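Local coordinates for protein KLTH0A00704p (Lachancea thermotolerans, PDB 4J2G) that probably acts in autophagy as an Atg13 protein whose HORMA domain, the part modelled here, mediates PI 3-kinase recruitment, at residues Y94-R99 with P199-T204; W132-D137 with G255-S260; K223-T228 with S262-C267. The protein carries 1 engineered substitution. All coordinates share one frame; numbering follows the deposited sequence.

Interaction 1 (Y94-R99 with P199-T204); sequences YLDLAR and PVKLGT
The amide of D96 donates to K201 O at 2.7 Å, the donor standing almost in line with the C=O (176°). The D96 CB methylene presses on that same oxygen. Beyond it the carboxylate and the extended K201 chain lie side by side, D96 OD2 3.5 Å from K201 CE, while K201 NZ stays too far off for a salt bridge. D96 OD1 turns back to accept from A98 N (3.0 Å), an Asx turn that fixes the carboxylate as the chain leaves the strand. Two steps back, Y94 and G203 form a hydrogen-bonded antiparallel pair. With CG between the backbone N and the carbonyl carbon (chi1 53°), the Y94 ring lays one face over the glycine, G203 CA 4.0 Å from the ring centroid in a CH-pi contact. An alanine here would probably uncover the G203 backbone and leave a gap beside it. On the sheet face of L95 and L202, L95 CD1 touches L202 CD1 (3.8 Å) and V200 CG2 (3.9 Å). This apolar face packs under helix 179-187, where L183 meets both leucines, and reaches F269 and V271 of strand 268-271; strand 126-136 runs along the other edge of strand 89-96.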
ATOM      1  N   TYR A  94      -4.786  -4.550   3.102  1.00 39.02           N
ATOM      2  CA  TYR A  94      -4.876  -5.963   3.526  1.00 44.44           C
ATOM      3  C   TYR A  94      -6.243  -6.549   3.263  1.00 45.03           C
ATOM      4  O   TYR A  94      -7.195  -5.818   3.086  1.00 44.36           O
ATOM      5  CB  TYR A  94      -4.518  -6.102   5.015  1.00 41.84           C
ATOM      6  CG  TYR A  94      -5.345  -5.153   5.863  1.00 49.23           C
ATOM      7  CD1 TYR A  94      -4.868  -3.895   6.206  1.00 44.38           C
ATOM      8  CD2 TYR A  94      -6.608  -5.501   6.281  1.00 50.41           C
ATOM      9  CE1 TYR A  94      -5.641  -3.009   6.925  1.00 47.52           C
ATOM     10  CE2 TYR A  94      -7.370  -4.631   7.036  1.00 54.73           C
ATOM     11  CZ  TYR A  94      -6.867  -3.396   7.373  1.00 57.30           C
ATOM     12  OH  TYR A  94      -7.657  -2.527   8.106  1.00 60.92           O
ATOM     13  N   LEU A  95      -6.329  -7.878   3.318  1.00 48.17           N
ATOM     14  CA  LEU A  95      -7.589  -8.553   3.284  1.00 44.26           C
ATOM     15  C   LEU A  95      -7.984  -8.813   4.713  1.00 52.85           C
ATOM     16  O   LEU A  95      -7.308  -9.572   5.421  1.00 59.86           O
ATOM     17  CB  LEU A  95      -7.476  -9.837   2.487  1.00 42.79           C
ATOM     18  CG  LEU A  95      -8.730 -10.664   2.263  1.00 51.86           C
ATOM     19  CD1 LEU A  95      -9.805  -9.856   1.532  1.00 47.16           C
ATOM     20  CD2 LEU A  95      -8.336 -11.895   1.483  1.00 51.70           C
ATOM     21  N   ASP A  96      -9.054  -8.137   5.138  1.00 47.96           N
ATOM     22  CA  ASP A  96      -9.577  -8.219   6.520  1.00 54.40           C
ATOM     23  C   ASP A  96     -10.365  -9.519   6.810  1.00 47.75           C
ATOM     24  O   ASP A  96     -11.344  -9.831   6.121  1.00 52.41           O
ATOM     25  CB  ASP A  96     -10.467  -7.009   6.761  1.00 53.81           C
ATOM     26  CG  ASP A  96     -10.885  -6.859   8.205  1.00 72.43           C
ATOM     27  OD1 ASP A  96     -10.823  -7.845   8.997  1.00 66.39           O
ATOM     28  OD2 ASP A  96     -11.307  -5.730   8.542  1.00 76.97           O
ATOM     29  N   LEU A  97      -9.958 -10.285   7.817  1.00 56.00           N
ATOM     30  CA  LEU A  97     -10.550 -11.621   8.022  1.00 60.14           C
ATOM     31  C   LEU A  97     -11.408 -11.739   9.288  1.00 71.24           C
ATOM     32  O   LEU A  97     -11.763 -12.841   9.710  1.00 68.88           O
ATOM     33  CB  LEU A  97      -9.455 -12.672   8.126  1.00 62.39           C
ATOM     34  CG  LEU A  97      -8.519 -12.821   6.935  1.00 65.65           C
ATOM     35  CD1 LEU A  97      -7.697 -14.069   7.164  1.00 61.76           C
ATOM     36  CD2 LEU A  97      -9.273 -12.894   5.625  1.00 60.78           C
ATOM     37  N   ALA A  98     -11.690 -10.597   9.900  1.00 70.35           N
ATOM     38  CA  ALA A  98     -12.443 -10.492  11.149  1.00 69.76           C
ATOM     39  C   ALA A  98     -13.752 -11.303  11.191  1.00 75.33           C
ATOM     40  O   ALA A  98     -14.049 -11.932  12.222  1.00 69.21           O
ATOM     41  CB  ALA A  98     -12.727  -9.019  11.457  1.00 56.61           C
ATOM     42  N   ARG A  99     -14.501 -11.296  10.080  1.00 73.39           N
ATOM     43  CA  ARG A  99     -15.889 -11.797  10.009  1.00 65.25           C
ATOM     44  C   ARG A  99     -16.007 -13.242   9.578  1.00 69.54           C
ATOM     45  O   ARG A  99     -17.116 -13.685   9.210  1.00 68.21           O
ATOM     46  CB  ARG A  99     -16.701 -10.966   9.006  1.00 69.59           C
ATOM     47  CG  ARG A  99     -16.819  -9.493   9.309  1.00 81.33           C
ATOM     48  CD  ARG A  99     -17.547  -9.253  10.620  1.00101.08           C
ATOM     49  NE  ARG A  99     -18.393  -8.061  10.537  1.00122.81           N
ATOM     50  CZ  ARG A  99     -19.653  -8.057  10.107  1.00124.42           C
ATOM     51  NH1 ARG A  99     -20.240  -9.187   9.716  1.00128.23           N
ATOM     52  NH2 ARG A  99     -20.329  -6.918  10.068  1.00120.68           N
ATOM     53  N   PRO A 199     -18.484 -11.104   4.272  1.00 73.62           N
ATOM     54  CA  PRO A 199     -17.572 -12.242   4.529  1.00 65.28           C
ATOM     55  C   PRO A 199     -16.089 -11.773   4.797  1.00 70.16           C
ATOM     56  O   PRO A 199     -15.491 -12.111   5.846  1.00 65.00           O
ATOM     57  CB  PRO A 199     -17.705 -13.085   3.236  1.00 59.50           C
ATOM     58  CG  PRO A 199     -18.146 -12.073   2.176  1.00 74.10           C
ATOM     59  CD  PRO A 199     -18.543 -10.757   2.838  1.00 67.03           C
ATOM     60  N   VAL A 200     -15.502 -11.046   3.839  1.00 54.61           N
ATOM     61  CA  VAL A 200     -14.146 -10.476   3.943  1.00 52.74           C
ATOM     62  C   VAL A 200     -14.124  -9.152   3.171  1.00 59.80           C
ATOM     63  O   VAL A 200     -14.762  -9.043   2.149  1.00 59.23           O
ATOM     64  CB  VAL A 200     -13.039 -11.413   3.394  1.00 57.63           C
ATOM     65  CG1 VAL A 200     -12.967 -12.742   4.159  1.00 61.33           C
ATOM     66  CG2 VAL A 200     -13.230 -11.693   1.909  1.00 56.35           C
ATOM     67  N   LYS A 201     -13.432  -8.139   3.683  1.00 62.75           N
ATOM     68  CA  LYS A 201     -13.296  -6.879   2.943  1.00 62.13           C
ATOM     69  C   LYS A 201     -11.831  -6.450   2.907  1.00 59.76           C
ATOM     70  O   LYS A 201     -11.008  -6.992   3.634  1.00 57.85           O
ATOM     71  CB  LYS A 201     -14.151  -5.788   3.586  1.00 56.03           C
ATOM     72  CG  LYS A 201     -13.828  -5.605   5.065  1.00 61.09           C
ATOM     73  CD  LYS A 201     -14.609  -4.483   5.738  1.00 71.66           C
ATOM     74  CE  LYS A 201     -14.307  -4.478   7.231  1.00 76.29           C
ATOM     75  NZ  LYS A 201     -14.890  -3.332   8.000  1.00 87.72           N
ATOM     76  N   LEU A 202     -11.532  -5.501   2.029  1.00 49.60           N
ATOM     77  CA  LEU A 202     -10.260  -4.839   1.978  1.00 52.62           C
ATOM     78  C   LEU A 202     -10.260  -3.719   2.979  1.00 49.39           C
ATOM     79  O   LEU A 202     -11.276  -3.158   3.222  1.00 51.07           O
ATOM     80  CB  LEU A 202     -10.040  -4.255   0.574  1.00 56.41           C
ATOM     81  CG  LEU A 202      -9.154  -5.066  -0.378  1.00 63.62           C
ATOM     82  CD1 LEU A 202      -9.353  -6.549  -0.231  1.00 69.39           C
ATOM     83  CD2 LEU A 202      -9.295  -4.679  -1.854  1.00 61.06           C
ATOM     84  N   GLY A 203      -9.099  -3.422   3.569  1.00 52.12           N
ATOM     85  CA  GLY A 203      -8.894  -2.351   4.534  1.00 40.72           C
ATOM     86  C   GLY A 203      -7.528  -1.721   4.188  1.00 48.70           C
ATOM     87  O   GLY A 203      -6.753  -2.303   3.437  1.00 52.96           O
ATOM     88  N   THR A 204      -7.275  -0.513   4.676  1.00 44.06           N
ATOM     89  CA  THR A 204      -5.988   0.136   4.610  1.00 45.98           C
ATOM     90  C   THR A 204      -5.771   0.800   5.919  1.00 47.06           C
ATOM     91  O   THR A 204      -6.712   1.007   6.636  1.00 46.19           O
ATOM     92  CB  THR A 204      -5.955   1.278   3.571  1.00 46.48           C
ATOM     93  OG1 THR A 204      -7.062   2.136   3.807  1.00 49.92           O
ATOM     94  CG2 THR A 204      -6.098   0.681   2.191  1.00 46.73           C
TER

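Interaction 2 (W132-D137 with G255-S260). Engineered in segment 132-137: M136 (natural residue Leu).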
ATOM      1  N   TRP A 132       2.681   0.700   0.647  1.00 41.94           N
ATOM      2  CA  TRP A 132       3.105   1.918  -0.097  1.00 43.12           C
ATOM      3  C   TRP A 132       3.974   2.715   0.837  1.00 44.00           C
ATOM      4  O   TRP A 132       3.798   2.685   2.061  1.00 40.75           O
ATOM      5  CB  TRP A 132       1.879   2.785  -0.419  1.00 35.60           C
ATOM      6  CG  TRP A 132       0.903   2.181  -1.349  1.00 41.33           C
ATOM      7  CD1 TRP A 132      -0.100   1.247  -1.029  1.00 34.70           C
ATOM      8  CD2 TRP A 132       0.770   2.449  -2.735  1.00 36.11           C
ATOM      9  NE1 TRP A 132      -0.782   0.915  -2.158  1.00 43.02           N
ATOM     10  CE2 TRP A 132      -0.318   1.666  -3.209  1.00 34.70           C
ATOM     11  CE3 TRP A 132       1.472   3.280  -3.645  1.00 40.90           C
ATOM     12  CZ2 TRP A 132      -0.745   1.684  -4.545  1.00 38.88           C
ATOM     13  CZ3 TRP A 132       1.064   3.297  -4.946  1.00 38.27           C
ATOM     14  CH2 TRP A 132      -0.044   2.482  -5.409  1.00 36.95           C
ATOM     15  N   LEU A 133       4.895   3.452   0.267  1.00 44.21           N
ATOM     16  CA  LEU A 133       5.770   4.323   1.037  1.00 41.96           C
ATOM     17  C   LEU A 133       5.875   5.608   0.192  1.00 43.57           C
ATOM     18  O   LEU A 133       6.225   5.530  -0.971  1.00 39.42           O
ATOM     19  CB  LEU A 133       7.159   3.734   1.029  1.00 36.09           C
ATOM     20  CG  LEU A 133       8.236   4.650   1.632  1.00 42.84           C
ATOM     21  CD1 LEU A 133       7.980   5.014   3.111  1.00 39.12           C
ATOM     22  CD2 LEU A 133       9.658   4.132   1.442  1.00 39.73           C
ATOM     23  N   ILE A 134       5.574   6.744   0.795  1.00 41.81           N
ATOM     24  CA  ILE A 134       5.678   8.084   0.167  1.00 49.19           C
ATOM     25  C   ILE A 134       6.564   8.840   1.145  1.00 50.13           C
ATOM     26  O   ILE A 134       6.411   8.716   2.406  1.00 46.69           O
ATOM     27  CB  ILE A 134       4.300   8.747   0.114  1.00 47.20           C
ATOM     28  CG1 ILE A 134       3.314   7.803  -0.618  1.00 46.98           C
ATOM     29  CG2 ILE A 134       4.376  10.134  -0.552  1.00 48.48           C
ATOM     30  CD1 ILE A 134       1.865   8.108  -0.305  1.00 58.53           C
ATOM     31  N   GLN A 135       7.547   9.513   0.580  1.00 42.45           N
ATOM     32  CA  GLN A 135       8.705  10.037   1.299  1.00 44.34           C
ATOM     33  C   GLN A 135       9.294  11.242   0.568  1.00 48.97           C
ATOM     34  O   GLN A 135       9.223  11.307  -0.679  1.00 43.33           O
ATOM     35  CB  GLN A 135       9.800   9.041   1.027  1.00 56.79           C
ATOM     36  CG  GLN A 135      10.384   8.407   2.217  1.00 70.09           C
ATOM     37  CD  GLN A 135      11.401   7.398   1.764  1.00 81.32           C
ATOM     38  OE1 GLN A 135      11.562   7.136   0.548  1.00 67.46           O
ATOM     39  NE2 GLN A 135      12.082   6.803   2.734  1.00 68.39           N
HETATM   40  N   MSE A 136       9.930  12.120   1.330  1.00 55.12           N
HETATM   41  CA  MSE A 136      10.761  13.194   0.807  1.00 68.99           C
HETATM   42  C   MSE A 136      12.208  12.803   1.125  1.00 74.77           C
HETATM   43  O   MSE A 136      12.509  12.521   2.273  1.00 67.07           O
HETATM   44  CB  MSE A 136      10.264  14.373   1.632  1.00 73.60           C
HETATM   45  CG  MSE A 136      10.680  15.750   1.149  1.00 87.45           C
HETATM   46 SE   MSE A 136      10.029  16.090  -0.681  1.00113.09          SE
HETATM   47  CE  MSE A 136      11.804  16.777  -1.147  1.00 88.90           C
ATOM     48  N   ASP A 137      13.093  12.748   0.117  1.00 85.30           N
ATOM     49  CA  ASP A 137      14.599  12.611   0.286  1.00 98.30           C
ATOM     50  C   ASP A 137      15.113  12.491   1.717  1.00 96.69           C
ATOM     51  O   ASP A 137      15.735  13.419   2.247  1.00 80.73           O
ATOM     52  CB  ASP A 137      15.377  13.748  -0.428  1.00 81.38           C
ATOM     53  CG  ASP A 137      16.928  13.698  -0.183  1.00109.01           C
ATOM     54  OD1 ASP A 137      17.436  14.239   0.840  1.00107.18           O
ATOM     55  OD2 ASP A 137      17.660  13.151  -1.046  1.00116.31           O
ATOM     56  N   GLY A 255      14.768  18.176  -1.684  1.00 78.05           N
ATOM     57  CA  GLY A 255      15.027  16.744  -1.864  1.00 73.66           C
ATOM     58  C   GLY A 255      14.170  16.110  -2.953  1.00 77.94           C
ATOM     59  O   GLY A 255      13.569  16.800  -3.807  1.00 69.18           O
ATOM     60  N   SER A 256      14.120  14.786  -2.952  1.00 66.73           N
ATOM     61  CA  SER A 256      13.325  14.111  -3.967  1.00 63.19           C
ATOM     62  C   SER A 256      12.025  13.549  -3.410  1.00 55.67           C
ATOM     63  O   SER A 256      11.975  12.954  -2.300  1.00 48.73           O
ATOM     64  CB  SER A 256      14.141  13.036  -4.637  1.00 67.09           C
ATOM     65  OG  SER A 256      15.119  13.648  -5.427  1.00 81.35           O
ATOM     66  N   LEU A 257      10.951  13.765  -4.148  1.00 54.77           N
ATOM     67  CA  LEU A 257       9.705  13.110  -3.736  1.00 60.24           C
ATOM     68  C   LEU A 257       9.655  11.692  -4.337  1.00 60.90           C
ATOM     69  O   LEU A 257       9.644  11.543  -5.539  1.00 56.20           O
ATOM     70  CB  LEU A 257       8.515  13.970  -4.110  1.00 63.49           C
ATOM     71  CG  LEU A 257       7.209  13.953  -3.283  1.00 76.98           C
ATOM     72  CD1 LEU A 257       6.149  14.608  -4.153  1.00 81.48           C
ATOM     73  CD2 LEU A 257       6.670  12.598  -2.821  1.00 72.96           C
ATOM     74  N   ARG A 258       9.684  10.662  -3.492  1.00 47.91           N
ATOM     75  CA  ARG A 258       9.770   9.255  -3.971  1.00 48.26           C
ATOM     76  C   ARG A 258       8.531   8.484  -3.473  1.00 52.39           C
ATOM     77  O   ARG A 258       8.253   8.469  -2.256  1.00 50.08           O
ATOM     78  CB  ARG A 258      11.009   8.537  -3.382  1.00 56.01           C
ATOM     79  CG  ARG A 258      12.364   9.093  -3.808  1.00 61.65           C
ATOM     80  CD  ARG A 258      13.540   8.323  -3.242  1.00 61.62           C
ATOM     81  NE  ARG A 258      14.855   8.945  -3.515  1.00 82.54           N
ATOM     82  CZ  ARG A 258      15.507   9.009  -4.694  1.00 78.05           C
ATOM     83  NH1 ARG A 258      15.016   8.497  -5.827  1.00 74.45           N
ATOM     84  NH2 ARG A 258      16.704   9.588  -4.735  1.00 85.29           N
ATOM     85  N   ILE A 259       7.798   7.879  -4.414  1.00 54.91           N
ATOM     86  CA  ILE A 259       6.681   6.955  -4.143  1.00 53.68           C
ATOM     87  C   ILE A 259       7.026   5.572  -4.650  1.00 48.60           C
ATOM     88  O   ILE A 259       7.402   5.404  -5.796  1.00 50.21           O
ATOM     89  CB  ILE A 259       5.389   7.375  -4.886  1.00 47.59           C
ATOM     90  CG1 ILE A 259       4.992   8.758  -4.378  1.00 53.27           C
ATOM     91  CG2 ILE A 259       4.234   6.344  -4.579  1.00 43.75           C
ATOM     92  CD1 ILE A 259       4.042   9.506  -5.271  1.00 57.36           C
ATOM     93  N   SER A 260       6.894   4.590  -3.810  1.00 44.11           N
ATOM     94  CA  SER A 260       7.054   3.191  -4.231  1.00 47.54           C
ATOM     95  C   SER A 260       5.974   2.275  -3.561  1.00 42.48           C
ATOM     96  O   SER A 260       5.336   2.688  -2.618  1.00 40.58           O
ATOM     97  CB  SER A 260       8.440   2.715  -3.863  1.00 41.34           C
ATOM     98  OG  SER A 260       8.518   2.777  -2.424  1.00 49.26           O
TER
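I134 and I259 face each other as a non-hydrogen-bonded antiparallel pair, their side chains side by side and pointing the same way. In both, CG1 is anti to the carbonyl carbon, beside the backbone N (chi1 -55° in I134, -61° in I259), and the branches meet unlike to unlike: I134 CG2 lies 4.1 Å from I259 CG1. The same I134 methyl also touches L257 CD2, and CD2 in turn rests 3.6 Å from Q135 O. I259 CG2 is left to approach the edge of the W132 indole, 4.2 Å from CE3; the indole NE1 is hydrogen-bonded to E130 OE1. These apolar side chains form the helix-facing side of the central antiparallel sheet of the HORMA domain, I134 and L257 reaching F30, I259 reaching F29 and L167, and W132 reaching L171 and L174. On the opposite face S260 OG sits between its own backbone N and carbonyl carbon and meets L133 CB at 3.8 Å, while the long R258 chain runs out extended, with S256 CB against the rim of one guanidinium face. Backbone bonds join L133 with S260 in both directions, and R258 N reaches Q135 O at 2.9 Å; the return bond from Q135 N is weak. M136, an engineered selenomethionine, bends at chi2 to bring SE 4.3 Å from L257 CB. At the far end D137 N donates to S256 O (2.7 Å), although D137 is poorly ordered.

Interaction 3 (K223-T228 with S262-C267)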
ATOM      1  N   LYS A 223       5.233 -13.890   3.940  1.00 58.81           N
ATOM      2  CA  LYS A 223       4.683 -15.219   3.741  1.00 56.78           C
ATOM      3  C   LYS A 223       4.296 -15.412   2.271  1.00 50.41           C
ATOM      4  O   LYS A 223       3.390 -14.784   1.735  1.00 52.16           O
ATOM      5  CB  LYS A 223       3.486 -15.470   4.684  1.00 54.45           C
ATOM      6  CG  LYS A 223       3.872 -15.934   6.089  1.00 74.25           C
ATOM      7  CD  LYS A 223       4.240 -17.432   6.168  1.00 82.73           C
ATOM      8  CE  LYS A 223       5.721 -17.719   5.871  1.00102.05           C
ATOM      9  NZ  LYS A 223       6.292 -18.834   6.697  1.00 95.75           N
ATOM     10  N   SER A 224       5.010 -16.275   1.597  1.00 48.81           N
ATOM     11  CA  SER A 224       4.669 -16.583   0.250  1.00 58.18           C
ATOM     12  C   SER A 224       3.646 -17.631   0.559  1.00 65.78           C
ATOM     13  O   SER A 224       3.658 -18.232   1.652  1.00 90.64           O
ATOM     14  CB  SER A 224       5.901 -17.161  -0.449  1.00 59.74           C
ATOM     15  OG  SER A 224       6.246 -18.371   0.155  1.00 54.50           O
ATOM     16  N   LEU A 225       2.731 -17.871  -0.329  1.00 60.62           N
ATOM     17  CA  LEU A 225       1.655 -18.777   0.120  1.00 53.19           C
ATOM     18  C   LEU A 225       1.616 -19.960  -0.836  1.00 53.59           C
ATOM     19  O   LEU A 225       1.052 -21.006  -0.551  1.00 56.99           O
ATOM     20  CB  LEU A 225       0.330 -18.008   0.064  1.00 49.57           C
ATOM     21  CG  LEU A 225       0.311 -16.939   1.161  1.00 56.76           C
ATOM     22  CD1 LEU A 225      -0.811 -15.926   0.888  1.00 45.04           C
ATOM     23  CD2 LEU A 225       0.175 -17.621   2.544  1.00 44.56           C
ATOM     24  N   ILE A 226       2.243 -19.714  -1.976  1.00 44.41           N
ATOM     25  CA  ILE A 226       2.427 -20.526  -3.122  1.00 50.81           C
ATOM     26  C   ILE A 226       3.891 -20.934  -3.093  1.00 60.31           C
ATOM     27  O   ILE A 226       4.785 -20.104  -3.362  1.00 58.82           O
ATOM     28  CB  ILE A 226       2.199 -19.618  -4.359  1.00 47.22           C
ATOM     29  CG1 ILE A 226       0.748 -19.106  -4.339  1.00 46.84           C
ATOM     30  CG2 ILE A 226       2.608 -20.312  -5.667  1.00 40.19           C
ATOM     31  CD1 ILE A 226       0.450 -17.987  -5.369  1.00 51.28           C
ATOM     32  N   ALA A 227       4.124 -22.225  -2.815  1.00 63.17           N
ATOM     33  CA  ALA A 227       5.463 -22.791  -2.604  1.00 61.45           C
ATOM     34  C   ALA A 227       6.228 -22.996  -3.901  1.00 55.88           C
ATOM     35  O   ALA A 227       7.413 -23.291  -3.869  1.00 54.54           O
ATOM     36  CB  ALA A 227       5.402 -24.103  -1.785  1.00 55.72           C
ATOM     37  N   THR A 228       5.593 -22.822  -5.054  1.00 55.56           N
ATOM     38  CA  THR A 228       6.383 -22.842  -6.310  1.00 57.90           C
ATOM     39  C   THR A 228       7.325 -21.644  -6.516  1.00 52.85           C
ATOM     40  O   THR A 228       8.149 -21.660  -7.408  1.00 58.30           O
ATOM     41  CB  THR A 228       5.529 -22.932  -7.579  1.00 51.52           C
ATOM     42  OG1 THR A 228       4.606 -21.856  -7.588  1.00 62.74           O
ATOM     43  CG2 THR A 228       4.763 -24.209  -7.638  1.00 53.96           C
ATOM     44  N   SER A 262       5.325  -2.079  -2.758  1.00 42.60           N
ATOM     45  CA  SER A 262       5.572  -3.532  -2.839  1.00 45.31           C
ATOM     46  C   SER A 262       4.255  -4.231  -2.643  1.00 46.74           C
ATOM     47  O   SER A 262       3.514  -3.874  -1.727  1.00 42.16           O
ATOM     48  CB  SER A 262       6.465  -3.938  -1.695  1.00 47.46           C
ATOM     49  OG  SER A 262       7.763  -3.441  -1.998  1.00 58.89           O
ATOM     50  N   TYR A 263       3.973  -5.229  -3.489  1.00 46.66           N
ATOM     51  CA  TYR A 263       2.711  -5.919  -3.464  1.00 44.90           C
ATOM     52  C   TYR A 263       2.806  -7.430  -3.753  1.00 42.16           C
ATOM     53  O   TYR A 263       3.612  -7.870  -4.523  1.00 39.28           O
ATOM     54  CB  TYR A 263       1.716  -5.253  -4.397  1.00 38.02           C
ATOM     55  CG  TYR A 263       2.190  -5.192  -5.830  1.00 38.06           C
ATOM     56  CD1 TYR A 263       2.968  -4.099  -6.280  1.00 45.41           C
ATOM     57  CD2 TYR A 263       1.849  -6.161  -6.731  1.00 35.50           C
ATOM     58  CE1 TYR A 263       3.407  -4.026  -7.593  1.00 39.14           C
ATOM     59  CE2 TYR A 263       2.262  -6.100  -8.080  1.00 39.94           C
ATOM     60  CZ  TYR A 263       3.020  -5.015  -8.504  1.00 40.33           C
ATOM     61  OH  TYR A 263       3.456  -4.981  -9.805  1.00 50.35           O
ATOM     62  N   ARG A 264       1.983  -8.219  -3.081  1.00 44.93           N
ATOM     63  CA  ARG A 264       1.813  -9.624  -3.412  1.00 37.95           C
ATOM     64  C   ARG A 264       1.283  -9.768  -4.858  1.00 45.00           C
ATOM     65  O   ARG A 264       0.216  -9.248  -5.175  1.00 47.03           O
ATOM     66  CB  ARG A 264       0.810 -10.170  -2.366  1.00 42.56           C
ATOM     67  CG  ARG A 264       0.708 -11.668  -2.353  1.00 40.60           C
ATOM     68  CD  ARG A 264      -0.380 -12.146  -1.354  1.00 45.13           C
ATOM     69  NE  ARG A 264      -0.059 -11.770   0.011  1.00 41.65           N
ATOM     70  CZ  ARG A 264       0.870 -12.361   0.789  1.00 46.62           C
ATOM     71  NH1 ARG A 264       1.612 -13.360   0.371  1.00 42.52           N
ATOM     72  NH2 ARG A 264       1.056 -11.929   2.021  1.00 45.76           N
ATOM     73  N   LYS A 265       2.062 -10.403  -5.748  1.00 41.63           N
ATOM     74  CA  LYS A 265       1.656 -10.750  -7.133  1.00 46.33           C
ATOM     75  C   LYS A 265       0.324 -11.459  -7.311  1.00 51.25           C
ATOM     76  O   LYS A 265      -0.387 -11.214  -8.268  1.00 42.72           O
ATOM     77  CB  LYS A 265       2.711 -11.651  -7.804  1.00 49.01           C
ATOM     78  CG  LYS A 265       4.083 -10.993  -8.084  1.00 60.94           C
ATOM     79  CD  LYS A 265       5.129 -12.069  -8.370  1.00 55.70           C
ATOM     80  CE  LYS A 265       6.271 -11.514  -9.174  1.00 65.91           C
ATOM     81  NZ  LYS A 265       7.310 -12.566  -9.264  1.00 71.11           N
ATOM     82  N   ASP A 266      -0.004 -12.382  -6.409  1.00 45.23           N
ATOM     83  CA  ASP A 266      -1.247 -13.095  -6.542  1.00 46.05           C
ATOM     84  C   ASP A 266      -2.292 -12.659  -5.482  1.00 49.83           C
ATOM     85  O   ASP A 266      -2.023 -12.709  -4.272  1.00 50.53           O
ATOM     86  CB  ASP A 266      -0.901 -14.565  -6.322  1.00 57.73           C
ATOM     87  CG  ASP A 266       0.139 -15.046  -7.268  1.00 54.19           C
ATOM     88  OD1 ASP A 266      -0.303 -15.584  -8.319  1.00 53.06           O
ATOM     89  OD2 ASP A 266       1.369 -14.917  -6.962  1.00 63.52           O
ATOM     90  N   CYS A 267      -3.504 -12.328  -5.922  1.00 50.76           N
ATOM     91  CA  CYS A 267      -4.581 -11.941  -5.017  1.00 46.39           C
ATOM     92  C   CYS A 267      -5.872 -12.681  -5.384  1.00 50.40           C
ATOM     93  O   CYS A 267      -6.951 -12.251  -5.054  1.00 49.58           O
ATOM     94  CB  CYS A 267      -4.861 -10.444  -5.167  1.00 68.55           C
ATOM     95  SG  CYS A 267      -3.558  -9.372  -4.575  1.00 62.60           S
TER
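R264 reaches out of strand 255-264 to donate from NH1 to K223 O at 2.7 Å, the sole hydrogen bond between the two segments. The geometry is close to ideal: the N-H points at the oxygen with an angle of 165°, the carbonyl looks straight back at the nitrogen, and the oxygen lies within 3° of the guanidinium plane. CG is anti to the backbone N, and the chain then bends at chi3, which turns NE aside from the extended run. The other two nitrogens are occupied as well, NH2 by G220 O in the same loop and NE by M128 O of strand 126-136, so three carbonyls grip the guanidinium and would fix its rotation. These three carbonyl oxygens would be expected to favour the charged form of the arginine. One face is covered by L225, whose side chain crosses that of R264 at about a right angle with CD1 3.6 Å from NH1 and 3.9 Å from CZ.

I226 adds a methyl contact with the carboxylate, its CD1 3.5 Å from D266 CG; D266 OD2 is hydrogen-bonded to Y229 OH. L225 and I226 also pack on L108, with V118 and W116 adding cover. The solvent side is loose by contrast. The exposed K223 chain is bent and leads its amine away from the strand, and the backbones stay well apart, S224 CA 8.4 Å from R264 CA. Only about 182 Å² is buried in all. The arrangement is that of a buried arginine tying an irregular loop to a sheet strand through backbone carbonyls, here in the C-terminal half of a HORMA domain, the region that in Mad2 includes the mobile safety belt.

All three contacts reach the five-stranded antiparallel sheet of the HORMA domain. Interaction 1 pairs one of its two outermost strands, 201-208, with strand 89-96, and interaction 2 pairs the next two, 126-136 and 255-264; their centres are 27 Å apart, on opposite sides of the chain's centre. Interaction 3 lies at the other end of strand 255-264, about 25 Å from interaction 2 and 17 Å from interaction 1, between centres. Along the chain, the segments of interaction 2 alternate with those of both other contacts, while interaction 1 closes before interaction 3 opens. Distant parts of the sequence are thus woven into one sheet, with the loop 223-228 fastened at its end.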